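Local coordinates for CT296 (Chlamydia trachomatis, PDB 3QH6), which is of unknown function but structurally resembles Fe(II) 2-oxoglutarate-dependent enzymes, which are built on a cupin-like beta fold, at residues 92-98 with 144-150; 101-107 with 128-134; 110-114 with 125-129. All blocks are in the same frame, centred on the assembly; numbering follows the deposited sequence.

Interaction 1: 92-98 with 144-150; sequences LVRDLWV and TAIILRF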
loop_
_atom_site.group_PDB
_atom_site.type_symbol
_atom_site.label_atom_id
_atom_site.label_comp_id
_atom_site.label_asym_id
_atom_site.label_seq_id
_atom_site.Cartn_x
_atom_site.Cartn_y
_atom_site.Cartn_z
ATOM N N LEU A 92 -4.709 -9.736 -2.029
ATOM C CA LEU A 92 -4.845 -8.619 -2.954
ATOM C C LEU A 92 -5.927 -8.933 -3.979
ATOM O O LEU A 92 -5.860 -9.971 -4.629
ATOM C CB LEU A 92 -3.503 -8.368 -3.658
ATOM C CG LEU A 92 -3.494 -7.200 -4.637
ATOM C CD1 LEU A 92 -3.558 -5.895 -3.902
ATOM C CD2 LEU A 92 -2.225 -7.236 -5.528
ATOM N N VAL A 93 -6.914 -8.042 -4.135
ATOM C CA VAL A 93 -8.019 -8.263 -5.078
ATOM C C VAL A 93 -8.076 -7.174 -6.161
ATOM O O VAL A 93 -8.561 -7.420 -7.263
ATOM C CB VAL A 93 -9.394 -8.371 -4.354
ATOM C CG1 VAL A 93 -9.429 -9.644 -3.497
ATOM C CG2 VAL A 93 -9.717 -7.088 -3.499
ATOM N N ARG A 94 -7.598 -5.973 -5.853
ATOM C CA ARG A 94 -7.655 -4.872 -6.820
ATOM C C ARG A 94 -6.496 -3.948 -6.559
ATOM O O ARG A 94 -5.999 -3.894 -5.434
ATOM C CB ARG A 94 -8.961 -4.068 -6.641
ATOM C CG ARG A 94 -10.214 -4.831 -7.085
ATOM C CD ARG A 94 -11.489 -3.966 -6.869
ATOM N NE ARG A 94 -11.787 -3.780 -5.454
ATOM C CZ ARG A 94 -12.354 -4.709 -4.688
ATOM N NH1 ARG A 94 -12.657 -5.889 -5.207
ATOM N NH2 ARG A 94 -12.611 -4.474 -3.404
ATOM N N ASP A 95 -6.061 -3.199 -7.570
ATOM C CA ASP A 95 -5.083 -2.150 -7.305
ATOM C C ASP A 95 -5.253 -0.968 -8.275
ATOM O O ASP A 95 -5.999 -1.052 -9.240
ATOM C CB ASP A 95 -3.671 -2.735 -7.328
ATOM C CG ASP A 95 -3.162 -2.965 -8.710
ATOM O OD1 ASP A 95 -3.275 -2.038 -9.542
ATOM O OD2 ASP A 95 -2.653 -4.073 -8.955
ATOM N N LEU A 96 -4.598 0.148 -8.000
ATOM C CA LEU A 96 -4.678 1.283 -8.918
ATOM C C LEU A 96 -3.390 2.060 -8.789
ATOM O O LEU A 96 -2.982 2.416 -7.686
ATOM C CB LEU A 96 -5.869 2.195 -8.567
ATOM C CG LEU A 96 -6.105 3.441 -9.436
ATOM C CD1 LEU A 96 -6.564 3.101 -10.844
ATOM C CD2 LEU A 96 -7.123 4.383 -8.795
ATOM N N TRP A 97 -2.749 2.344 -9.906
ATOM C CA TRP A 97 -1.544 3.159 -9.875
ATOM C C TRP A 97 -1.973 4.609 -10.035
ATOM O O TRP A 97 -2.581 4.957 -11.030
ATOM C CB TRP A 97 -0.663 2.740 -11.041
ATOM C CG TRP A 97 0.597 3.534 -11.146
ATOM C CD1 TRP A 97 1.373 3.974 -10.132
ATOM C CD2 TRP A 97 1.226 3.956 -12.363
ATOM N NE1 TRP A 97 2.475 4.659 -10.644
ATOM C CE2 TRP A 97 2.392 4.659 -12.011
ATOM C CE3 TRP A 97 0.905 3.810 -13.717
ATOM C CZ2 TRP A 97 3.237 5.220 -12.962
ATOM C CZ3 TRP A 97 1.738 4.368 -14.658
ATOM C CH2 TRP A 97 2.899 5.067 -14.274
ATOM N N VAL A 98 -1.685 5.459 -9.056
ATOM C CA VAL A 98 -2.259 6.815 -9.064
ATOM C C VAL A 98 -1.153 7.877 -9.078
ATOM O O VAL A 98 -0.085 7.689 -8.482
ATOM C CB VAL A 98 -3.185 7.065 -7.853
ATOM C CG1 VAL A 98 -4.418 6.148 -7.897
ATOM C CG2 VAL A 98 -2.441 6.877 -6.564
ATOM N N THR A 144 4.424 9.152 -7.699
ATOM C CA THR A 144 3.226 8.339 -7.817
ATOM C C THR A 144 3.106 7.345 -6.665
ATOM O O THR A 144 3.999 7.201 -5.835
ATOM C CB THR A 144 3.182 7.542 -9.156
ATOM O OG1 THR A 144 4.147 6.479 -9.120
ATOM C CG2 THR A 144 3.446 8.449 -10.354
ATOM N N ALA A 145 1.981 6.656 -6.620
ATOM C CA ALA A 145 1.730 5.710 -5.563
ATOM C C ALA A 145 0.856 4.612 -6.123
ATOM O O ALA A 145 0.290 4.744 -7.215
ATOM C CB ALA A 145 1.047 6.407 -4.382
ATOM N N ILE A 146 0.753 3.516 -5.389
ATOM C CA ILE A 146 -0.150 2.448 -5.802
ATOM C C ILE A 146 -1.053 2.106 -4.623
ATOM O O ILE A 146 -0.593 1.999 -3.486
ATOM C CB ILE A 146 0.614 1.200 -6.357
ATOM C CG1 ILE A 146 -0.370 0.159 -6.920
ATOM C CG2 ILE A 146 1.562 0.539 -5.303
ATOM C CD1 ILE A 146 0.359 -0.953 -7.658
ATOM N N ILE A 147 -2.363 2.056 -4.874
ATOM C CA ILE A 147 -3.290 1.677 -3.836
ATOM C C ILE A 147 -3.602 0.206 -4.026
ATOM O O ILE A 147 -3.870 -0.245 -5.135
ATOM C CB ILE A 147 -4.590 2.536 -3.851
ATOM C CG1 ILE A 147 -5.507 2.085 -2.717
ATOM C CG2 ILE A 147 -5.305 2.478 -5.204
ATOM C CD1 ILE A 147 -5.158 2.756 -1.377
ATOM N N LEU A 148 -3.528 -0.535 -2.932
ATOM C CA LEU A 148 -3.669 -1.985 -2.949
ATOM C C LEU A 148 -4.883 -2.303 -2.114
ATOM O O LEU A 148 -4.962 -1.854 -0.984
ATOM C CB LEU A 148 -2.438 -2.617 -2.280
ATOM C CG LEU A 148 -1.105 -2.278 -2.971
ATOM C CD1 LEU A 148 0.065 -2.686 -2.077
ATOM C CD2 LEU A 148 -1.042 -2.965 -4.324
ATOM N N ARG A 149 -5.822 -3.071 -2.655
ATOM C CA ARG A 149 -7.031 -3.384 -1.932
ATOM C C ARG A 149 -6.988 -4.819 -1.455
ATOM O O ARG A 149 -6.880 -5.732 -2.269
ATOM C CB ARG A 149 -8.260 -3.192 -2.847
ATOM C CG ARG A 149 -8.310 -1.874 -3.609
ATOM C CD ARG A 149 -8.395 -0.673 -2.649
ATOM N NE ARG A 149 -8.721 0.535 -3.408
ATOM C CZ ARG A 149 -9.068 1.691 -2.876
ATOM N NH1 ARG A 149 -9.145 1.808 -1.560
ATOM N NH2 ARG A 149 -9.366 2.728 -3.669
ATOM N N PHE A 150 -7.214 -5.049 -0.161
ATOM C CA PHE A 150 -7.110 -6.421 0.361
ATOM C C PHE A 150 -8.444 -6.901 0.886
ATOM O O PHE A 150 -9.100 -6.177 1.612
ATOM C CB PHE A 150 -6.067 -6.509 1.498
ATOM C CG PHE A 150 -4.661 -6.270 1.043
ATOM C CD1 PHE A 150 -3.873 -7.318 0.580
ATOM C CD2 PHE A 150 -4.131 -4.991 1.021
ATOM C CE1 PHE A 150 -2.547 -7.081 0.122
ATOM C CE2 PHE A 150 -2.825 -4.773 0.576
ATOM C CZ PHE A 150 -2.050 -5.810 0.126
#
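Strands 92-98 and 145-150 run antiparallel, at 167°, with axes 4.7 Å apart at closest approach; Thr144 precedes the second. On one face Leu92, Asp95, Trp97, Ile146, Leu148 and Phe150 project. Leu92 bends back to lay CD1 over one face of the Phe150 ring. Leu92 CD1 also fills the notch beside Leu148, 3.8 Å from Leu148 CB. Helix 66-75 covers this patch through Val68 and Val72. The Trp97 indole reaches across the strand gap. Its edge meets the start of 144-150, at Thr144 OG1 and Ala145 O. Trp97 NE1 donates a 2.9 Å hydrogen bond to Thr144 OG1, which also bonds Glu36. Asp95 sits between Leu92 and Trp97, with its carboxylate held by His62 and Val61. Ile146 CD1, 4.2 Å from Asp95 CG, and Leu148 CD2, 4.0 Å from Asp95 CB, lie against it.

This pair forms one margin of the antiparallel sheet, with 91-98 outermost. The sheet is consistent with the family's place in the cupin clan. A beta bulge at Val93 shifts the register by one: Val93 N bonds Arg149 O (3.0 Å) and Arg149 N bonds Arg94 O (2.9 Å). Leu96 then pairs with Ile147, and Val98 with Ala145, by hydrogen bonds.

The other face carries Arg94, Leu96, Val98, Ala145, Ile147 and Arg149. Leu96 CB packs tightly on Ile147 CG2 at 3.4 Å. Small Ala145 leaves room for Val98, whose CG2 lies 4.1 Å from Ala145 CB. Arg149 CG rests 3.8 Å from Arg94 CB. The Arg94 guanidinium goes on to a salt bridge with Asp107, while that of Arg149 bonds Ser112 and Leu105.

Interaction 2: 101-107 with 128-134; sequences QEEILFD and FSGEYPQ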
loop_
_atom_site.group_PDB
_atom_site.type_symbol
_atom_site.label_atom_id
_atom_site.label_comp_id
_atom_site.label_asym_id
_atom_site.label_seq_id
_atom_site.Cartn_x
_atom_site.Cartn_y
_atom_site.Cartn_z
ATOM N N GLN A 101 -3.774 12.016 -5.140
ATOM C CA GLN A 101 -4.520 11.311 -4.097
ATOM C C GLN A 101 -6.027 11.346 -4.348
ATOM O O GLN A 101 -6.758 10.503 -3.833
ATOM C CB GLN A 101 -4.188 11.820 -2.691
ATOM C CG GLN A 101 -4.812 13.128 -2.284
ATOM C CD GLN A 101 -4.759 13.318 -0.776
ATOM O OE1 GLN A 101 -3.680 13.389 -0.188
ATOM N NE2 GLN A 101 -5.927 13.360 -0.140
ATOM N N GLU A 102 -6.477 12.309 -5.153
ATOM C CA GLU A 102 -7.883 12.464 -5.464
ATOM C C GLU A 102 -8.404 11.277 -6.266
ATOM O O GLU A 102 -9.620 11.084 -6.407
ATOM C CB GLU A 102 -8.091 13.754 -6.265
ATOM C CG GLU A 102 -7.917 15.040 -5.450
ATOM C CD GLU A 102 -6.453 15.409 -5.191
ATOM O OE1 GLU A 102 -5.555 14.904 -5.905
ATOM O OE2 GLU A 102 -6.198 16.208 -4.265
ATOM N N GLU A 103 -7.477 10.481 -6.791
ATOM C CA GLU A 103 -7.826 9.361 -7.667
ATOM C C GLU A 103 -8.191 8.134 -6.833
ATOM O O GLU A 103 -8.760 7.151 -7.328
ATOM C CB GLU A 103 -6.655 9.083 -8.625
ATOM C CG GLU A 103 -6.536 10.154 -9.725
ATOM C CD GLU A 103 -5.274 10.039 -10.560
ATOM O OE1 GLU A 103 -4.293 9.413 -10.101
ATOM O OE2 GLU A 103 -5.265 10.586 -11.684
ATOM N N ILE A 104 -7.899 8.211 -5.547
ATOM C CA ILE A 104 -8.159 7.114 -4.627
ATOM C C ILE A 104 -9.581 7.233 -4.136
ATOM O O ILE A 104 -9.867 8.029 -3.233
ATOM C CB ILE A 104 -7.227 7.209 -3.401
ATOM C CG1 ILE A 104 -5.769 7.294 -3.850
ATOM C CG2 ILE A 104 -7.464 6.032 -2.448
ATOM C CD1 ILE A 104 -4.801 7.503 -2.696
ATOM N N LEU A 105 -10.490 6.461 -4.715
ATOM C CA LEU A 105 -11.908 6.621 -4.348
ATOM C C LEU A 105 -12.316 5.566 -3.326
ATOM O O LEU A 105 -11.527 4.696 -3.004
ATOM C CB LEU A 105 -12.781 6.498 -5.597
ATOM C CG LEU A 105 -12.263 7.365 -6.732
ATOM C CD1 LEU A 105 -12.997 7.083 -8.041
ATOM C CD2 LEU A 105 -12.415 8.797 -6.306
ATOM N N PHE A 106 -13.548 5.629 -2.824
ATOM C CA PHE A 106 -14.008 4.636 -1.856
ATOM C C PHE A 106 -13.969 3.196 -2.403
ATOM O O PHE A 106 -14.378 2.929 -3.536
ATOM C CB PHE A 106 -15.455 4.977 -1.385
ATOM C CG PHE A 106 -16.016 3.972 -0.396
ATOM C CD1 PHE A 106 -15.596 3.979 0.917
ATOM C CD2 PHE A 106 -16.966 3.035 -0.772
ATOM C CE1 PHE A 106 -16.091 3.062 1.829
ATOM C CE2 PHE A 106 -17.466 2.126 0.145
ATOM C CZ PHE A 106 -17.015 2.151 1.462
ATOM N N ASP A 107 -13.513 2.267 -1.564
ATOM C CA ASP A 107 -13.561 0.840 -1.859
ATOM C C ASP A 107 -13.926 0.165 -0.550
ATOM O O ASP A 107 -13.422 0.540 0.506
ATOM C CB ASP A 107 -12.175 0.362 -2.364
ATOM C CG ASP A 107 -12.175 -1.086 -2.835
ATOM O OD1 ASP A 107 -12.346 -1.984 -1.991
ATOM O OD2 ASP A 107 -11.926 -1.337 -4.040
ATOM N N PHE A 128 -5.255 1.581 5.763
ATOM C CA PHE A 128 -6.461 2.278 6.186
ATOM C C PHE A 128 -7.683 1.510 5.725
ATOM O O PHE A 128 -7.589 0.660 4.849
ATOM C CB PHE A 128 -6.512 3.704 5.584
ATOM C CG PHE A 128 -6.635 3.741 4.050
ATOM C CD1 PHE A 128 -7.873 3.940 3.440
ATOM C CD2 PHE A 128 -5.507 3.604 3.239
ATOM C CE1 PHE A 128 -7.986 3.981 2.055
ATOM C CE2 PHE A 128 -5.604 3.633 1.852
ATOM C CZ PHE A 128 -6.849 3.824 1.254
ATOM N N SER A 129 -8.855 1.824 6.274
ATOM C CA SER A 129 -10.048 1.249 5.689
ATOM C C SER A 129 -11.027 2.346 5.349
ATOM O O SER A 129 -10.948 3.430 5.875
ATOM C CB SER A 129 -10.660 0.159 6.584
ATOM O OG SER A 129 -11.502 0.683 7.566
ATOM N N GLY A 130 -11.940 2.060 4.444
ATOM C CA GLY A 130 -12.883 3.086 3.996
ATOM C C GLY A 130 -12.249 4.134 3.093
ATOM O O GLY A 130 -11.326 3.850 2.349
ATOM N N GLU A 131 -12.754 5.357 3.145
ATOM C CA GLU A 131 -12.237 6.455 2.296
ATOM C C GLU A 131 -10.792 6.821 2.667
ATOM O O GLU A 131 -10.403 6.734 3.830
ATOM C CB GLU A 131 -13.139 7.691 2.453
ATOM C CG GLU A 131 -14.629 7.356 2.156
ATOM C CD GLU A 131 -15.273 8.323 1.190
ATOM O OE1 GLU A 131 -14.746 9.447 1.037
ATOM O OE2 GLU A 131 -16.313 7.958 0.588
ATOM N N TYR A 132 -10.019 7.250 1.680
ATOM C CA TYR A 132 -8.655 7.696 1.929
ATOM C C TYR A 132 -8.673 8.842 2.940
ATOM O O TYR A 132 -9.444 9.806 2.776
ATOM C CB TYR A 132 -7.992 8.145 0.616
ATOM C CG TYR A 132 -6.516 8.408 0.763
ATOM C CD1 TYR A 132 -5.630 7.347 0.925
ATOM C CD2 TYR A 132 -6.001 9.703 0.720
ATOM C CE1 TYR A 132 -4.290 7.565 1.059
ATOM C CE2 TYR A 132 -4.645 9.930 0.861
ATOM C CZ TYR A 132 -3.800 8.850 1.033
ATOM O OH TYR A 132 -2.450 9.022 1.167
ATOM N N PRO A 133 -7.837 8.748 3.995
ATOM C CA PRO A 133 -7.865 9.770 5.054
ATOM C C PRO A 133 -7.160 11.043 4.665
ATOM O O PRO A 133 -6.024 11.025 4.170
ATOM C CB PRO A 133 -7.132 9.089 6.218
ATOM C CG PRO A 133 -6.275 8.115 5.602
ATOM C CD PRO A 133 -6.995 7.603 4.382
ATOM N N GLN A 134 -7.833 12.158 4.927
ATOM C CA GLN A 134 -7.311 13.469 4.588
ATOM C C GLN A 134 -6.320 13.943 5.648
ATOM O O GLN A 134 -6.462 13.644 6.840
ATOM C CB GLN A 134 -8.468 14.462 4.419
ATOM C CG GLN A 134 -9.432 14.085 3.292
ATOM C CD GLN A 134 -8.744 13.971 1.937
ATOM O OE1 GLN A 134 -8.627 12.881 1.365
ATOM N NE2 GLN A 134 -8.288 15.101 1.418
HETATM O O HOH W 1 -11.374 7.214 -0.833
HETATM O O HOH W 2 -10.646 4.081 -0.294
HETATM O O HOH W 3 -12.303 -0.192 2.826
#
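Segments 101-107 and 128-134 approach without direct backbone pairing. The first opens with a 3-10 turn at 101-103, where Ile104 N bonds Gln101 O at 3.1 Å, and then runs on as loop. The second leaves the end of strand 125-128 and continues as loop. The CA atoms of Phe106 and Glu131 come within 4.9 Å, those of Ile104 and Tyr132 within 6.6 Å. Together the two loops lie over one face of the antiparallel sheet of this cupin-clan protein. Three waters join their main chains. Water 1 donates to Ile104 O and accepts from Tyr132 N, both at 2.9 Å. Water 2 donates to Leu105 O at 2.9 Å and to Gly130 O at 2.7 Å. Water 3 donates to Asp107 O at 2.7 Å and accepts from Gly130 N at 2.8 Å. Gly130 has a positive phi of 73°, which favours glycine.

Among the side chains, Ile104 and Tyr132 form the buried centre. Ile104 also touches Phe128, with CG2 to CZ at 4.4 Å, and packs on Ile147 and Leu114 of the sheet. Tyr132 OH bonds Phe137 O. At the exposed margin the Phe106 ring lies by Gly130, with Phe106 CE1 3.9 Å from Gly130 CA. A tetraethylene glycol, probably from the crystallisation liquor, lies about 4 Å from the Phe106 side chain, between nearest atoms. The Asp107 carboxylate forms a salt bridge with Arg94 of strand 91-98. The central contact is a CH-pi interaction: Ile104 CD1 stands 3.8 Å from the centroid of the Tyr132 ring, 14° off its normal.

Interaction 3: 110-114 with 125-129; sequences DCSVL and GLFFS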
loop_
_atom_site.group_PDB
_atom_site.type_symbol
_atom_site.label_atom_id
_atom_site.label_comp_id
_atom_site.label_asym_id
_atom_site.label_seq_id
_atom_site.Cartn_x
_atom_site.Cartn_y
_atom_site.Cartn_z
ATOM N N ASP A 110 -11.674 -4.987 3.081
ATOM C CA ASP A 110 -11.332 -5.045 4.504
ATOM C C ASP A 110 -10.253 -4.015 4.846
ATOM O O ASP A 110 -10.310 -3.363 5.880
ATOM C CB ASP A 110 -10.833 -6.447 4.888
ATOM C CG ASP A 110 -11.875 -7.517 4.675
ATOM O OD1 ASP A 110 -12.273 -7.720 3.510
ATOM O OD2 ASP A 110 -12.282 -8.165 5.669
ATOM N N CYS A 111 -9.251 -3.868 3.982
ATOM C CA CYS A 111 -8.134 -2.959 4.314
ATOM C C CYS A 111 -7.443 -2.522 3.037
ATOM O O CYS A 111 -7.211 -3.351 2.157
ATOM C CB CYS A 111 -7.104 -3.664 5.214
ATOM S SG CYS A 111 -5.864 -2.503 5.939
ATOM N N SER A 112 -7.113 -1.240 2.915
ATOM C CA SER A 112 -6.276 -0.813 1.788
ATOM C C SER A 112 -4.843 -0.476 2.232
ATOM O O SER A 112 -4.593 -0.152 3.402
ATOM C CB SER A 112 -6.918 0.389 1.078
ATOM O OG SER A 112 -8.202 0.063 0.565
ATOM N N VAL A 113 -3.900 -0.498 1.292
ATOM C CA VAL A 113 -2.577 0.025 1.590
ATOM C C VAL A 113 -2.188 0.959 0.481
ATOM O O VAL A 113 -2.246 0.595 -0.691
ATOM C CB VAL A 113 -1.524 -1.097 1.704
ATOM C CG1 VAL A 113 -0.092 -0.482 1.810
ATOM C CG2 VAL A 113 -1.832 -1.969 2.895
ATOM N N LEU A 114 -1.811 2.176 0.838
ATOM C CA LEU A 114 -1.301 3.118 -0.150
ATOM C C LEU A 114 0.204 3.040 -0.009
ATOM O O LEU A 114 0.731 3.299 1.051
ATOM C CB LEU A 114 -1.824 4.541 0.148
ATOM C CG LEU A 114 -1.387 5.717 -0.742
ATOM C CD1 LEU A 114 0.125 5.936 -0.710
ATOM C CD2 LEU A 114 -1.846 5.509 -2.145
ATOM N N GLY A 125 4.172 3.625 3.511
ATOM C CA GLY A 125 2.857 3.072 3.205
ATOM C C GLY A 125 1.834 3.379 4.285
ATOM O O GLY A 125 2.166 3.494 5.451
ATOM N N LEU A 126 0.579 3.518 3.879
ATOM C CA LEU A 126 -0.519 3.832 4.787
ATOM C C LEU A 126 -1.520 2.688 4.749
ATOM O O LEU A 126 -2.025 2.374 3.666
ATOM C CB LEU A 126 -1.197 5.163 4.346
ATOM C CG LEU A 126 -2.460 5.641 5.097
ATOM C CD1 LEU A 126 -2.128 6.027 6.546
ATOM C CD2 LEU A 126 -3.124 6.820 4.394
ATOM N N PHE A 127 -1.773 2.025 5.884
ATOM C CA PHE A 127 -2.864 1.056 5.950
ATOM C C PHE A 127 -4.104 1.840 6.370
ATOM O O PHE A 127 -4.025 2.641 7.291
ATOM C CB PHE A 127 -2.659 0.003 7.018
ATOM C CG PHE A 127 -1.513 -0.959 6.736
ATOM C CD1 PHE A 127 -0.202 -0.584 7.022
ATOM C CD2 PHE A 127 -1.774 -2.239 6.241
ATOM C CE1 PHE A 127 0.865 -1.478 6.819
ATOM C CE2 PHE A 127 -0.708 -3.151 6.019
ATOM C CZ PHE A 127 0.599 -2.769 6.293
ATOM N N PHE A 128 -5.255 1.581 5.763
ATOM C CA PHE A 128 -6.461 2.278 6.186
ATOM C C PHE A 128 -7.683 1.510 5.725
ATOM O O PHE A 128 -7.589 0.660 4.849
ATOM C CB PHE A 128 -6.512 3.704 5.584
ATOM C CG PHE A 128 -6.635 3.741 4.050
ATOM C CD1 PHE A 128 -7.873 3.940 3.440
ATOM C CD2 PHE A 128 -5.507 3.604 3.239
ATOM C CE1 PHE A 128 -7.986 3.981 2.055
ATOM C CE2 PHE A 128 -5.604 3.633 1.852
ATOM C CZ PHE A 128 -6.849 3.824 1.254
ATOM N N SER A 129 -8.855 1.824 6.274
ATOM C CA SER A 129 -10.048 1.249 5.689
ATOM C C SER A 129 -11.027 2.346 5.349
ATOM O O SER A 129 -10.948 3.430 5.875
ATOM C CB SER A 129 -10.660 0.159 6.584
ATOM O OG SER A 129 -11.502 0.683 7.566
#
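Strands 111-116 and 125-128 form a beta hairpin within the antiparallel sheet of this cupin-clan protein. Over the segments 110-114 and 125-129 their axes come within 4.5 Å, with N-to-C directions 165° apart. Four main-chain hydrogen bonds hold them. Ser112 N bonds Phe128 O at 2.8 Å, and Phe128 N bonds Ser112 O at 3.0 Å. Leu114 and Leu126 exchange two more: Leu114 N to Leu126 O and Leu126 N to Leu114 O, each 2.8 Å. CA-H...O contacts lie between them, such as Val113 CA to Leu126 O at 3.2 Å. At the start of the first strand, Asp110 and Cys111 both face Phe150 of strand 145-151, which makes a classic beta bulge. The Asp110 carboxylate bonds Ser152 and forms a salt bridge with Arg87.

Apolar contacts occur on both faces. Val113 and Phe127 share one face, with Val113 CG2 3.4 Å from Phe127 CD2. Helix 77-85 packs against Phe127 there. On the other face, Leu114 CB meets Leu126 CB at 4.3 Å and Phe128 CE2 at 4.2 Å.

Two contacts involve rings. Cys111 SG makes a sulfur-aromatic contact at the edge of the Phe127 ring, 5.5 Å from its centroid. The p rotamer of Phe128 brings its ring back toward Ser112 and Leu114. Ser112 OG bonds Arg149, while Ser112 CB makes a CH-pi contact 3.8 Å from the Phe128 ring centroid.

Overall arrangement
From the N terminus, the chain forms helices and the edge strand 20-23, which lies beside 125-128. It then reaches strand 91-98 and continues through loop 101-107 into strand 111-116. The hairpin connection 117-124 leads to strand 125-128, where interaction 3 closes the shortest loop. The following loop returns to 101-107, so interaction 2 closes a wider loop that ends on the same stretch as interaction 3; they share Phe128 and Ser129. Strand 145-151 then pairs with 91-98 in interaction 1, which encloses both. Strand 145-151 also neighbours 111-116, through Leu148 N with Val113 O and Phe150 N with Cys111 O, so interactions 1 and 3 belong to one sheet. Interaction 2 lies over that sheet.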